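Local coordinates for DNA topoisomerase 2-associated protein PAT1 (Saccharomyces cerevisiae, PDB 5LMG) that activates mRNA decapping and represses translation, its C-terminal domain directly binding the decapping enzyme Dcp2 and the exonuclease Xrn1, at residues I86-L100 with K123-L135. The protein carries 2 engineered substitutions. Numbering follows the deposited sequence.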
# COMPACT_ATOMS: atom_id res chain seq x y z
N ILE A 86 -20.33 12.42 -4.83
CA ILE A 86 -19.91 11.05 -5.16
C ILE A 86 -20.73 10.50 -6.35
O ILE A 86 -20.14 9.91 -7.26
CB ILE A 86 -19.90 10.12 -3.91
CG1 ILE A 86 -18.53 10.17 -3.23
CG2 ILE A 86 -20.28 8.66 -4.22
CD1 ILE A 86 -18.52 10.88 -1.99
N ASP A 87 -22.07 10.71 -6.35
CA ASP A 87 -22.97 10.25 -7.42
C ASP A 87 -22.98 11.18 -8.65
O ASP A 87 -23.73 10.95 -9.60
CB ASP A 87 -24.39 10.01 -6.87
CG ASP A 87 -24.49 8.84 -5.90
OD1 ASP A 87 -24.01 7.73 -6.24
OD2 ASP A 87 -25.10 9.01 -4.82
N ASP A 88 -22.12 12.22 -8.64
CA ASP A 88 -21.96 13.20 -9.71
C ASP A 88 -21.06 12.63 -10.84
O ASP A 88 -19.86 12.41 -10.63
CB ASP A 88 -21.39 14.51 -9.13
CG ASP A 88 -21.31 15.67 -10.10
OD1 ASP A 88 -20.37 15.70 -10.92
OD2 ASP A 88 -22.15 16.59 -9.99
N SER A 89 -21.66 12.36 -12.01
CA SER A 89 -20.97 11.82 -13.19
C SER A 89 -20.78 12.91 -14.27
O SER A 89 -20.37 12.62 -15.39
CB SER A 89 -21.74 10.63 -13.76
OG SER A 89 -21.96 9.62 -12.79
N SER A 90 -21.03 14.18 -13.89
CA SER A 90 -20.96 15.38 -14.72
C SER A 90 -19.56 15.73 -15.26
O SER A 90 -19.45 16.41 -16.28
CB SER A 90 -21.53 16.58 -13.97
OG SER A 90 -22.87 16.35 -13.58
N TYR A 91 -18.50 15.28 -14.56
CA TYR A 91 -17.11 15.58 -14.91
C TYR A 91 -16.29 14.33 -15.27
O TYR A 91 -16.62 13.23 -14.83
CB TYR A 91 -16.43 16.34 -13.75
CG TYR A 91 -17.14 17.60 -13.32
CD1 TYR A 91 -18.10 17.57 -12.31
CD2 TYR A 91 -16.82 18.83 -13.88
CE1 TYR A 91 -18.75 18.74 -11.90
CE2 TYR A 91 -17.45 20.01 -13.46
CZ TYR A 91 -18.42 19.95 -12.47
OH TYR A 91 -19.04 21.11 -12.06
N ASP A 92 -15.20 14.53 -16.05
CA ASP A 92 -14.27 13.47 -16.47
C ASP A 92 -13.60 12.80 -15.26
O ASP A 92 -13.40 11.58 -15.26
CB ASP A 92 -13.21 14.04 -17.44
CG ASP A 92 -13.77 14.44 -18.79
OD1 ASP A 92 -14.14 13.53 -19.57
OD2 ASP A 92 -13.80 15.65 -19.09
N VAL A 93 -13.28 13.60 -14.22
CA VAL A 93 -12.72 13.17 -12.93
C VAL A 93 -13.72 13.65 -11.86
O VAL A 93 -14.00 14.85 -11.78
CB VAL A 93 -11.28 13.69 -12.69
CG1 VAL A 93 -10.79 13.34 -11.28
CG2 VAL A 93 -10.31 13.15 -13.74
N ASN A 94 -14.28 12.71 -11.09
CA ASN A 94 -15.27 12.99 -10.04
C ASN A 94 -14.79 14.08 -9.03
O ASN A 94 -13.64 14.01 -8.59
CB ASN A 94 -15.67 11.68 -9.34
CG ASN A 94 -16.72 11.83 -8.27
OD1 ASN A 94 -16.41 12.07 -7.10
ND2 ASN A 94 -17.98 11.67 -8.64
N PRO A 95 -15.64 15.08 -8.68
CA PRO A 95 -15.19 16.13 -7.73
C PRO A 95 -14.63 15.63 -6.39
O PRO A 95 -13.75 16.28 -5.84
CB PRO A 95 -16.43 17.01 -7.55
CG PRO A 95 -17.23 16.79 -8.80
CD PRO A 95 -17.02 15.34 -9.13
N PHE A 96 -15.13 14.47 -5.89
CA PHE A 96 -14.63 13.88 -4.64
C PHE A 96 -13.16 13.45 -4.80
O PHE A 96 -12.36 13.68 -3.89
CB PHE A 96 -15.51 12.72 -4.16
CG PHE A 96 -15.00 12.05 -2.90
CD1 PHE A 96 -15.20 12.63 -1.66
CD2 PHE A 96 -14.30 10.85 -2.97
CE1 PHE A 96 -14.72 12.02 -0.50
CE2 PHE A 96 -13.82 10.24 -1.81
CZ PHE A 96 -14.04 10.83 -0.58
N ILE A 97 -12.82 12.82 -5.95
CA ILE A 97 -11.46 12.37 -6.29
C ILE A 97 -10.50 13.56 -6.31
O ILE A 97 -9.41 13.47 -5.76
CB ILE A 97 -11.44 11.51 -7.60
CG1 ILE A 97 -12.23 10.18 -7.43
CG2 ILE A 97 -10.02 11.27 -8.15
CD1 ILE A 97 -11.60 9.09 -6.47
N SER A 98 -10.92 14.69 -6.91
CA SER A 98 -10.11 15.91 -6.95
C SER A 98 -9.92 16.56 -5.58
O SER A 98 -8.83 17.09 -5.32
CB SER A 98 -10.67 16.91 -7.95
OG SER A 98 -10.23 16.55 -9.25
N MET A 99 -10.94 16.47 -4.68
CA MET A 99 -10.88 16.99 -3.31
C MET A 99 -9.76 16.31 -2.51
O MET A 99 -9.15 16.93 -1.64
CB MET A 99 -12.24 16.86 -2.59
CG MET A 99 -13.23 17.95 -2.98
SD MET A 99 -14.65 18.15 -1.86
CE MET A 99 -15.69 16.83 -2.42
N LEU A 100 -9.47 15.04 -2.87
CA LEU A 100 -8.44 14.20 -2.29
C LEU A 100 -7.01 14.61 -2.71
O LEU A 100 -6.05 14.09 -2.17
CB LEU A 100 -8.72 12.72 -2.61
CG LEU A 100 -9.43 11.87 -1.55
CD1 LEU A 100 -10.81 12.39 -1.24
CD2 LEU A 100 -9.57 10.43 -2.02
N LYS A 123 -19.86 3.32 -1.13
CA LYS A 123 -19.88 4.14 -2.35
C LYS A 123 -18.60 4.98 -2.51
O LYS A 123 -18.12 5.15 -3.63
CB LYS A 123 -21.11 5.05 -2.38
CG LYS A 123 -22.36 4.38 -2.93
CD LYS A 123 -23.54 5.35 -2.93
CE LYS A 123 -24.82 4.73 -3.44
NZ LYS A 123 -24.78 4.53 -4.91
N ILE A 124 -18.04 5.46 -1.39
CA ILE A 124 -16.78 6.22 -1.36
C ILE A 124 -15.62 5.31 -1.79
O ILE A 124 -14.86 5.68 -2.68
CB ILE A 124 -16.54 6.92 0.01
CG1 ILE A 124 -17.49 8.14 0.15
CG2 ILE A 124 -15.05 7.32 0.19
CD1 ILE A 124 -17.48 8.89 1.46
N LEU A 125 -15.52 4.10 -1.19
CA LEU A 125 -14.50 3.09 -1.50
C LEU A 125 -14.59 2.68 -2.98
O LEU A 125 -13.57 2.63 -3.66
CB LEU A 125 -14.63 1.85 -0.60
CG LEU A 125 -14.38 1.89 0.93
CD1 LEU A 125 -13.41 0.81 1.35
CD2 LEU A 125 -13.98 3.27 1.48
N GLN A 126 -15.83 2.43 -3.48
CA GLN A 126 -16.12 2.07 -4.88
C GLN A 126 -15.59 3.18 -5.81
O GLN A 126 -14.92 2.86 -6.79
CB GLN A 126 -17.62 1.86 -5.12
CG GLN A 126 -18.16 0.53 -4.58
CD GLN A 126 -19.65 0.36 -4.76
OE1 GLN A 126 -20.45 1.27 -4.52
NE2 GLN A 126 -20.07 -0.85 -5.08
N LYS A 127 -15.87 4.46 -5.48
CA LYS A 127 -15.41 5.62 -6.25
C LYS A 127 -13.87 5.66 -6.32
O LYS A 127 -13.33 5.76 -7.42
CB LYS A 127 -15.95 6.94 -5.65
CG LYS A 127 -15.78 8.17 -6.54
CD LYS A 127 -16.94 8.34 -7.50
CE LYS A 127 -16.59 7.98 -8.92
NZ LYS A 127 -17.81 7.89 -9.76
N ILE A 128 -13.20 5.55 -5.16
CA ILE A 128 -11.73 5.56 -5.02
C ILE A 128 -11.10 4.47 -5.91
O ILE A 128 -10.23 4.79 -6.71
CB ILE A 128 -11.27 5.46 -3.52
CG1 ILE A 128 -11.67 6.74 -2.72
CG2 ILE A 128 -9.75 5.17 -3.41
CD1 ILE A 128 -11.47 6.64 -1.18
N PHE A 129 -11.58 3.21 -5.80
CA PHE A 129 -11.05 2.09 -6.59
C PHE A 129 -11.36 2.21 -8.09
O PHE A 129 -10.51 1.85 -8.91
CB PHE A 129 -11.47 0.73 -6.01
CG PHE A 129 -10.72 0.37 -4.75
CD1 PHE A 129 -9.38 -0.01 -4.81
CD2 PHE A 129 -11.34 0.42 -3.51
CE1 PHE A 129 -8.68 -0.32 -3.64
CE2 PHE A 129 -10.64 0.11 -2.35
CZ PHE A 129 -9.31 -0.26 -2.42
N ASN A 130 -12.53 2.76 -8.46
CA ASN A 130 -12.96 2.96 -9.85
C ASN A 130 -12.11 4.00 -10.58
O ASN A 130 -11.84 3.85 -11.77
CB ASN A 130 -14.45 3.37 -9.89
CG ASN A 130 -15.04 3.43 -11.28
OD1 ASN A 130 -15.25 2.40 -11.93
ND2 ASN A 130 -15.36 4.63 -11.74
N GLU A 131 -11.69 5.06 -9.86
CA GLU A 131 -10.91 6.17 -10.43
C GLU A 131 -9.50 6.25 -9.81
O GLU A 131 -8.90 7.33 -9.81
CB GLU A 131 -11.67 7.50 -10.20
CG GLU A 131 -13.05 7.55 -10.83
CD GLU A 131 -13.19 8.53 -11.97
OE1 GLU A 131 -13.76 9.63 -11.75
OE2 GLU A 131 -12.72 8.21 -13.09
N LEU A 132 -8.96 5.11 -9.33
CA LEU A 132 -7.65 5.05 -8.66
C LEU A 132 -6.48 5.60 -9.50
O LEU A 132 -5.60 6.24 -8.94
CB LEU A 132 -7.36 3.63 -8.14
CG LEU A 132 -6.39 3.52 -6.95
CD1 LEU A 132 -6.79 4.46 -5.80
CD2 LEU A 132 -6.31 2.09 -6.45
N SER A 133 -6.51 5.40 -10.83
CA SER A 133 -5.46 5.91 -11.72
C SER A 133 -5.53 7.43 -11.91
O SER A 133 -4.53 8.04 -12.29
CB SER A 133 -5.47 5.17 -13.05
OG SER A 133 -5.16 3.80 -12.85
N HIS A 134 -6.71 8.04 -11.62
CA HIS A 134 -6.96 9.49 -11.71
C HIS A 134 -6.68 10.19 -10.37
O HIS A 134 -6.79 11.42 -10.28
CB HIS A 134 -8.41 9.76 -12.16
CG HIS A 134 -8.77 9.25 -13.53
ND1 HIS A 134 -7.87 8.51 -14.29
CD2 HIS A 134 -9.93 9.37 -14.21
CE1 HIS A 134 -8.52 8.22 -15.41
NE2 HIS A 134 -9.75 8.72 -15.41
N LEU A 135 -6.34 9.41 -9.33
CA LEU A 135 -6.06 9.94 -8.00
C LEU A 135 -4.64 10.51 -8.02
O LEU A 135 -3.69 9.80 -8.38
CB LEU A 135 -6.25 8.83 -6.95
CG LEU A 135 -6.47 9.23 -5.49
CD1 LEU A 135 -7.67 10.15 -5.32
CD2 LEU A 135 -6.66 8.00 -4.64
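Lys-127 lies across the amide of Asn-94, and its path illustrates how the carbon chain of a lysine can serve as packing material. From CB the chain runs anti to the backbone N (chi1 -168°), then bends at chi2 and again at chi3, which carries it over the loop. CG faces Asn-94 OD1 and, a little farther off, Ile-97 CG1; CD rests 3.6 Å from Asn-94 CG and equally near the carbonyl oxygen of Ile-86; CE passes over Asn-94 CB; and NZ ends beside the amide nitrogen.

That amide is occupied on both branches. Asn-94 caps helix 95-99, OD1 accepting from Phe-96 N at 3.0 Å with the donor well above the carbonyl plane, while ND2 makes weak bonds to the carbonyl oxygens of Ile-86 and Asp-88, and a hydrogen bond to that of His-85. Its backbone N is spent on Glu-131, whose OE1 receives it at 3.2 Å in a nearly straight bond (170°). With an alanine here, Phe-96 N would probably lose its capping acceptor and the carbonyls of His-85, Ile-86 and Asp-88 their shared donor, leaving the loop freer to shift.

Below this polar layer the contact is apolar. Ile-97 reaches Ile-128 CA with CD1, while its CG2 meets Leu-135 CD1 at 3.8 Å. The Phe-96 ring has Ile-86 CD1 over one face and Leu-100 CD1 over the opposite one, both offset toward the rim, and Ile-124 CG2 comes in obliquely, 3.7 Å from CZ. At the margin, Asp-87 OD1 and Lys-123 NZ form a long salt bridge of 3.5 Å.

Met-109 of helix 103-114 touches Phe-96 and Leu-100, and Phe-160 of helix 151-174 touches Leu-100 and Leu-135. Such a capped short helix, crossing the 123-130 part of helix 118-130 at -79°, packs against the next helix but one in the largely helical Pat1 C-terminal domain, a stack of helices consistent with its TPR-clan kinship.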